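Local coordinates for C3-degrading proteinase (CppA protein) (PDB 3E0R) that probably degrades complement component C3 as a streptococcal proteinase, and has two glyoxalase-clan regions, both of which contribute strands to each of two mixed sheets, at residues R64-L74 with Q184-D195. Sequence-based numbering, arbitrary orientation.
Sequences RTRKVEGRKKL and QDLTVDNTVTWD
T65 lays its methyl CG2 over one face of the W194 indole, a CH-pi contact 3.4 Å from the centroid of the five-membered ring. The T65 hydroxyl turns elsewhere, to P61 O, while W194 NE1 bonds A60 O, which ties the ring edge to the chain just after strand 53-59. Beside the ring the backbones form a single beta bridge: R66 N donates to V192 O and W194 N to R66 O, each at 3.0 Å. The R66 chain stretches out beyond CG (chi2 164°) alongside V192 and T193, and its two terminal nitrogens take one D185 oxygen each. R66 NH1 meets D185 OD1 almost straight (176°) and R66 NH2 meets D185 OD2 at 2.9 Å, although guanidinium and carboxylate planes lie 50° apart. Each D185 oxygen takes a second donor from the opposite face of its plane, Q184 NE2 at OD1 and E69 N at OD2, so four bonds fix this buried carboxylate. T193 CG2 sits over one face of the R66 guanidinium, toward its rim. Both segments lie in loops, one leading into strand 74-81 of the seven-stranded sheet, the other into strand 196-203 of the eight-stranded sheet, and the contact joins the N- and C-terminal family regions, both of the glyoxalase clan. At the entry to strand 74-81, D195 receives two successive amides: K73 N reaches the syn lone pair of D195 OD2 at 2.9 Å, and L74 N meets D195 OD1 at 3.2 Å. The K73 chain, straight beyond CG, passes L186 O and brings K73 NZ into the carbonyl plane of V188 O, 2.7 Å away; N235 O also accepts from NZ. K72 NZ bonds W194 O only weakly, its salt bridge being with D117. One water links V68 N to W194 O, and another bridges E69 O and R71 O to D185 N.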
ATOM      1  N   ARG A  64      17.779  -5.621  12.951  1.00 34.11           N
ATOM      2  CA  ARG A  64      16.711  -5.202  13.856  1.00 34.30           C
ATOM      3  C   ARG A  64      15.360  -5.859  13.482  1.00 32.61           C
ATOM      4  O   ARG A  64      14.355  -5.707  14.177  1.00 32.92           O
ATOM      5  CB  ARG A  64      16.558  -3.671  13.723  1.00 34.31           C
ATOM      6  CG  ARG A  64      16.434  -2.881  15.029  1.00 36.53           C
ATOM      7  CD  ARG A  64      15.471  -1.683  14.856  1.00 37.41           C
ATOM      8  NE  ARG A  64      15.917  -0.725  13.827  1.00 40.88           N
ATOM      9  CZ  ARG A  64      15.123  -0.142  12.911  1.00 41.36           C
ATOM     10  NH1 ARG A  64      13.835  -0.426  12.837  1.00 41.96           N
ATOM     11  NH2 ARG A  64      15.631   0.733  12.042  1.00 40.92           N
ATOM     12  N   THR A  65      15.329  -6.555  12.362  1.00 30.38           N
ATOM     13  CA  THR A  65      14.073  -6.810  11.706  1.00 29.23           C
ATOM     14  C   THR A  65      14.023  -8.255  11.217  1.00 27.78           C
ATOM     15  O   THR A  65      15.065  -8.867  10.950  1.00 27.44           O
ATOM     16  CB  THR A  65      13.894  -5.767  10.559  1.00 29.28           C
ATOM     17  OG1 THR A  65      14.296  -4.480  11.043  1.00 28.41           O
ATOM     18  CG2 THR A  65      12.458  -5.699  10.074  1.00 28.65           C
ATOM     19  N   ARG A  66      12.817  -8.811  11.146  1.00 26.41           N
ATOM     20  CA  ARG A  66      12.645 -10.141  10.607  1.00 25.32           C
ATOM     21  C   ARG A  66      11.409 -10.283   9.751  1.00 25.24           C
ATOM     22  O   ARG A  66      10.580  -9.393   9.669  1.00 25.22           O
ATOM     23  CB  ARG A  66      12.632 -11.197  11.725  1.00 25.78           C
ATOM     24  CG  ARG A  66      11.434 -11.113  12.622  1.00 25.25           C
ATOM     25  CD  ARG A  66      11.226 -12.358  13.444  1.00 23.55           C
ATOM     26  NE  ARG A  66      10.132 -12.109  14.377  1.00 20.67           N
ATOM     27  CZ  ARG A  66       8.848 -12.326  14.127  1.00 21.46           C
ATOM     28  NH1 ARG A  66       7.947 -12.024  15.053  1.00 22.21           N
ATOM     29  NH2 ARG A  66       8.444 -12.833  12.967  1.00 22.58           N
ATOM     30  N   LYS A  67      11.325 -11.435   9.102  1.00 25.10           N
ATOM     31  CA  LYS A  67      10.283 -11.773   8.180  1.00 25.28           C
ATOM     32  C   LYS A  67       9.023 -12.129   8.989  1.00 24.46           C
ATOM     33  O   LYS A  67       9.111 -12.784  10.030  1.00 23.41           O
ATOM     34  CB  LYS A  67      10.761 -12.969   7.343  1.00 26.30           C
ATOM     35  CG  LYS A  67      10.381 -12.928   5.852  1.00 30.70           C
ATOM     36  CD  LYS A  67      11.311 -12.011   4.960  1.00 33.99           C
ATOM     37  CE  LYS A  67      11.463 -12.536   3.454  1.00 33.74           C
ATOM     38  NZ  LYS A  67      11.295 -11.494   2.317  1.00 30.78           N
ATOM     39  N   VAL A  68       7.855 -11.708   8.511  1.00 24.13           N
ATOM     40  CA  VAL A  68       6.576 -12.192   9.085  1.00 23.71           C
ATOM     41  C   VAL A  68       6.460 -13.727   8.959  1.00 23.87           C
ATOM     42  O   VAL A  68       6.894 -14.327   7.981  1.00 23.37           O
ATOM     43  CB  VAL A  68       5.300 -11.495   8.464  1.00 23.82           C
ATOM     44  CG1 VAL A  68       3.984 -12.031   9.133  1.00 17.95           C
ATOM     45  CG2 VAL A  68       5.400  -9.956   8.550  1.00 20.79           C
ATOM     46  N   GLU A  69       5.928 -14.343  10.006  1.00 24.34           N
ATOM     47  CA  GLU A  69       5.505 -15.721   9.972  1.00 25.20           C
ATOM     48  C   GLU A  69       3.983 -15.709   9.937  1.00 24.67           C
ATOM     49  O   GLU A  69       3.310 -15.159  10.828  1.00 23.80           O
ATOM     50  CB  GLU A  69       5.981 -16.502  11.212  1.00 26.11           C
ATOM     51  CG  GLU A  69       7.507 -16.667  11.310  1.00 29.08           C
ATOM     52  CD  GLU A  69       8.076 -17.585  10.220  1.00 33.50           C
ATOM     53  OE1 GLU A  69       7.455 -18.682   9.983  1.00 35.95           O
ATOM     54  OE2 GLU A  69       9.133 -17.202   9.616  1.00 32.75           O
ATOM     55  N   GLY A  70       3.443 -16.325   8.894  1.00 24.12           N
ATOM     56  CA  GLY A  70       2.000 -16.393   8.733  1.00 23.77           C
ATOM     57  C   GLY A  70       1.527 -15.200   7.952  1.00 22.67           C
ATOM     58  O   GLY A  70       2.268 -14.602   7.196  1.00 21.49           O
ATOM     59  N   ARG A  71       0.255 -14.887   8.131  1.00 22.49           N
ATOM     60  CA  ARG A  71      -0.372 -13.827   7.395  1.00 21.53           C
ATOM     61  C   ARG A  71       0.284 -12.517   7.788  1.00 21.71           C
ATOM     62  O   ARG A  71       0.698 -12.312   8.967  1.00 22.03           O
ATOM     63  CB  ARG A  71      -1.886 -13.806   7.638  1.00 21.10           C
ATOM     64  CG  ARG A  71      -2.637 -14.628   6.655  1.00 20.04           C
ATOM     65  CD  ARG A  71      -4.128 -14.654   6.924  1.00 19.35           C
ATOM     66  NE  ARG A  71      -4.798 -15.474   5.920  1.00 17.51           N
ATOM     67  CZ  ARG A  71      -6.103 -15.480   5.670  1.00 16.89           C
ATOM     68  NH1 ARG A  71      -6.936 -14.687   6.334  1.00 16.47           N
ATOM     69  NH2 ARG A  71      -6.576 -16.293   4.732  1.00 17.25           N
ATOM     70  N   LYS A  72       0.391 -11.632   6.806  1.00 21.61           N
ATOM     71  CA  LYS A  72       0.932 -10.285   7.069  1.00 22.25           C
ATOM     72  C   LYS A  72      -0.244  -9.393   7.335  1.00 21.40           C
ATOM     73  O   LYS A  72      -1.358  -9.680   6.898  1.00 21.35           O
ATOM     74  CB  LYS A  72       1.725  -9.754   5.869  1.00 22.28           C
ATOM     75  CG  LYS A  72       2.976 -10.512   5.508  1.00 22.86           C
ATOM     76  CD  LYS A  72       3.777  -9.752   4.418  1.00 23.88           C
ATOM     77  CE  LYS A  72       4.844  -8.821   5.009  1.00 25.39           C
ATOM     78  NZ  LYS A  72       5.532  -7.942   3.990  1.00 23.86           N
ATOM     79  N   LYS A  73       0.006  -8.289   8.028  1.00 21.22           N
ATOM     80  CA  LYS A  73      -1.018  -7.239   8.229  1.00 20.51           C
ATOM     81  C   LYS A  73      -1.527  -6.752   6.849  1.00 20.66           C
ATOM     82  O   LYS A  73      -2.714  -6.557   6.642  1.00 20.57           O
ATOM     83  CB  LYS A  73      -0.443  -6.107   9.072  1.00 20.00           C
ATOM     84  CG  LYS A  73      -0.054  -6.531  10.476  1.00 19.00           C
ATOM     85  CD  LYS A  73       0.475  -5.321  11.276  1.00 19.49           C
ATOM     86  CE  LYS A  73       1.405  -5.725  12.431  1.00 18.51           C
ATOM     87  NZ  LYS A  73       1.816  -4.573  13.310  1.00 18.79           N
ATOM     88  N   LEU A  74      -0.622  -6.639   5.889  1.00 21.08           N
ATOM     89  CA  LEU A  74      -0.992  -6.349   4.505  1.00 21.17           C
ATOM     90  C   LEU A  74      -1.364  -7.667   3.881  1.00 21.56           C
ATOM     91  O   LEU A  74      -0.512  -8.513   3.677  1.00 23.92           O
ATOM     92  CB  LEU A  74       0.148  -5.678   3.702  1.00 21.23           C
ATOM     93  CG  LEU A  74      -0.275  -5.302   2.250  1.00 20.48           C
ATOM     94  CD1 LEU A  74      -1.146  -4.135   2.237  1.00 16.70           C
ATOM     95  CD2 LEU A  74       0.898  -5.067   1.354  1.00 19.89           C
ATOM     96  N   GLN A 184       0.447 -14.995  14.269  1.00 28.08           N
ATOM     97  CA  GLN A 184       1.250 -14.483  15.386  1.00 28.42           C
ATOM     98  C   GLN A 184       1.643 -13.012  15.225  1.00 28.40           C
ATOM     99  O   GLN A 184       1.632 -12.264  16.193  1.00 29.34           O
ATOM    100  CB  GLN A 184       2.505 -15.361  15.606  1.00 28.79           C
ATOM    101  CG  GLN A 184       3.433 -15.551  14.374  1.00 29.45           C
ATOM    102  CD  GLN A 184       4.846 -16.032  14.761  1.00 30.42           C
ATOM    103  OE1 GLN A 184       5.038 -17.196  15.090  1.00 29.45           O
ATOM    104  NE2 GLN A 184       5.847 -15.125  14.685  1.00 34.38           N
ATOM    105  N   ASP A 185       1.944 -12.593  14.002  1.00 28.13           N
ATOM    106  CA  ASP A 185       2.499 -11.253  13.730  1.00 27.72           C
ATOM    107  C   ASP A 185       1.493 -10.176  13.306  1.00 27.68           C
ATOM    108  O   ASP A 185       1.886  -9.041  12.922  1.00 29.46           O
ATOM    109  CB  ASP A 185       3.613 -11.384  12.661  1.00 27.47           C
ATOM    110  CG  ASP A 185       4.772 -12.257  13.128  1.00 26.92           C
ATOM    111  OD1 ASP A 185       4.837 -12.575  14.337  1.00 23.66           O
ATOM    112  OD2 ASP A 185       5.605 -12.636  12.282  1.00 26.36           O
ATOM    113  N   LEU A 186       0.208 -10.482  13.400  1.00 26.95           N
ATOM    114  CA  LEU A 186      -0.839  -9.572  12.927  1.00 26.66           C
ATOM    115  C   LEU A 186      -1.027  -8.354  13.808  1.00 26.17           C
ATOM    116  O   LEU A 186      -1.668  -7.389  13.405  1.00 25.91           O
ATOM    117  CB  LEU A 186      -2.178 -10.321  12.815  1.00 26.98           C
ATOM    118  CG  LEU A 186      -2.394 -11.255  11.635  1.00 27.29           C
ATOM    119  CD1 LEU A 186      -3.818 -11.872  11.719  1.00 22.16           C
ATOM    120  CD2 LEU A 186      -2.131 -10.487  10.347  1.00 22.71           C
ATOM    121  N   THR A 187      -0.516  -8.413  15.039  1.00 27.14           N
ATOM    122  CA  THR A 187      -0.500  -7.247  15.950  1.00 26.91           C
ATOM    123  C   THR A 187       0.898  -6.887  16.525  1.00 27.09           C
ATOM    124  O   THR A 187       1.010  -6.063  17.446  1.00 27.00           O
ATOM    125  CB  THR A 187      -1.502  -7.447  17.091  1.00 27.07           C
ATOM    126  OG1 THR A 187      -0.992  -8.415  18.016  1.00 27.70           O
ATOM    127  CG2 THR A 187      -2.876  -7.907  16.538  1.00 25.24           C
ATOM    128  N   VAL A 188       1.959  -7.436  15.938  1.00 27.06           N
ATOM    129  CA  VAL A 188       3.332  -7.222  16.423  1.00 27.54           C
ATOM    130  C   VAL A 188       3.754  -5.722  16.352  1.00 28.77           C
ATOM    131  O   VAL A 188       3.386  -4.987  15.426  1.00 29.33           O
ATOM    132  CB  VAL A 188       4.339  -8.144  15.615  1.00 27.08           C
ATOM    133  CG1 VAL A 188       4.588  -7.617  14.216  1.00 24.87           C
ATOM    134  CG2 VAL A 188       5.634  -8.307  16.307  1.00 26.79           C
ATOM    135  N   ASP A 189       4.536  -5.257  17.319  1.00 29.37           N
ATOM    136  CA  ASP A 189       5.124  -3.934  17.198  1.00 30.03           C
ATOM    137  C   ASP A 189       5.818  -3.747  15.808  1.00 30.24           C
ATOM    138  O   ASP A 189       6.496  -4.659  15.310  1.00 30.03           O
ATOM    139  CB  ASP A 189       6.110  -3.679  18.336  1.00 30.98           C
ATOM    140  CG  ASP A 189       6.650  -2.272  18.319  1.00 34.49           C
ATOM    141  OD1 ASP A 189       5.888  -1.348  17.938  1.00 40.65           O
ATOM    142  OD2 ASP A 189       7.821  -2.076  18.704  1.00 37.89           O
ATOM    143  N   ASN A 190       5.649  -2.564  15.214  1.00 29.40           N
ATOM    144  CA  ASN A 190       5.987  -2.369  13.812  1.00 29.51           C
ATOM    145  C   ASN A 190       7.464  -2.328  13.468  1.00 29.50           C
ATOM    146  O   ASN A 190       7.835  -2.315  12.284  1.00 30.52           O
ATOM    147  CB  ASN A 190       5.244  -1.162  13.208  1.00 29.73           C
ATOM    148  CG  ASN A 190       5.752   0.185  13.678  1.00 29.41           C
ATOM    149  OD1 ASN A 190       5.697   1.134  12.920  1.00 32.12           O
ATOM    150  ND2 ASN A 190       6.149   0.303  14.923  1.00 25.92           N
ATOM    151  N   THR A 191       8.296  -2.313  14.505  1.00 28.31           N
ATOM    152  CA  THR A 191       9.729  -2.455  14.369  1.00 27.17           C
ATOM    153  C   THR A 191      10.146  -3.931  14.229  1.00 26.84           C
ATOM    154  O   THR A 191      11.291  -4.211  13.877  1.00 27.24           O
ATOM    155  CB  THR A 191      10.409  -1.924  15.627  1.00 27.41           C
ATOM    156  OG1 THR A 191       9.846  -2.609  16.749  1.00 27.87           O
ATOM    157  CG2 THR A 191      10.170  -0.440  15.790  1.00 26.47           C
ATOM    158  N   VAL A 192       9.243  -4.866  14.517  1.00 25.72           N
ATOM    159  CA  VAL A 192       9.649  -6.267  14.663  1.00 25.03           C
ATOM    160  C   VAL A 192       9.835  -6.975  13.295  1.00 25.16           C
ATOM    161  O   VAL A 192      10.780  -7.807  13.145  1.00 25.91           O
ATOM    162  CB  VAL A 192       8.719  -7.073  15.664  1.00 24.89           C
ATOM    163  CG1 VAL A 192       9.052  -8.589  15.666  1.00 20.88           C
ATOM    164  CG2 VAL A 192       8.808  -6.480  17.122  1.00 22.18           C
ATOM    165  N   THR A 193       8.974  -6.628  12.331  1.00 23.67           N
ATOM    166  CA  THR A 193       8.824  -7.366  11.070  1.00 23.19           C
ATOM    167  C   THR A 193       8.841  -6.416   9.897  1.00 22.34           C
ATOM    168  O   THR A 193       8.587  -5.227  10.093  1.00 23.16           O
ATOM    169  CB  THR A 193       7.471  -8.152  11.026  1.00 23.63           C
ATOM    170  OG1 THR A 193       6.392  -7.222  11.245  1.00 25.95           O
ATOM    171  CG2 THR A 193       7.434  -9.329  12.100  1.00 20.73           C
ATOM    172  N   TRP A 194       9.123  -6.925   8.693  1.00 21.30           N
ATOM    173  CA  TRP A 194       8.883  -6.176   7.403  1.00 20.88           C
ATOM    174  C   TRP A 194       7.440  -6.278   6.980  1.00 20.52           C
ATOM    175  O   TRP A 194       6.994  -7.331   6.517  1.00 22.30           O
ATOM    176  CB  TRP A 194       9.804  -6.691   6.273  1.00 20.72           C
ATOM    177  CG  TRP A 194      11.285  -6.364   6.522  1.00 20.35           C
ATOM    178  CD1 TRP A 194      11.872  -5.119   6.483  1.00 20.52           C
ATOM    179  CD2 TRP A 194      12.340  -7.288   6.893  1.00 20.75           C
ATOM    180  NE1 TRP A 194      13.208  -5.213   6.799  1.00 20.02           N
ATOM    181  CE2 TRP A 194      13.529  -6.531   7.022  1.00 20.24           C
ATOM    182  CE3 TRP A 194      12.400  -8.679   7.074  1.00 19.38           C
ATOM    183  CZ2 TRP A 194      14.740  -7.108   7.351  1.00 19.99           C
ATOM    184  CZ3 TRP A 194      13.611  -9.258   7.398  1.00 20.37           C
ATOM    185  CH2 TRP A 194      14.771  -8.468   7.538  1.00 20.99           C
ATOM    186  N   ASP A 195       6.657  -5.227   7.180  1.00 19.52           N
ATOM    187  CA  ASP A 195       5.197  -5.312   6.916  1.00 18.65           C
ATOM    188  C   ASP A 195       4.695  -3.907   6.731  1.00 17.74           C
ATOM    189  O   ASP A 195       5.483  -3.002   6.798  1.00 16.69           O
ATOM    190  CB  ASP A 195       4.467  -5.945   8.118  1.00 17.93           C
ATOM    191  CG  ASP A 195       3.095  -6.571   7.746  1.00 18.15           C
ATOM    192  OD1 ASP A 195       2.493  -6.319   6.665  1.00 13.01           O
ATOM    193  OD2 ASP A 195       2.655  -7.362   8.570  1.00 12.87           O
TER
HETATM  194  O   HOH W   1       7.984 -10.039   6.307  1.00 32.20           O
HETATM  195  O   HOH W   2       1.063 -13.694  11.371  1.00 26.91           O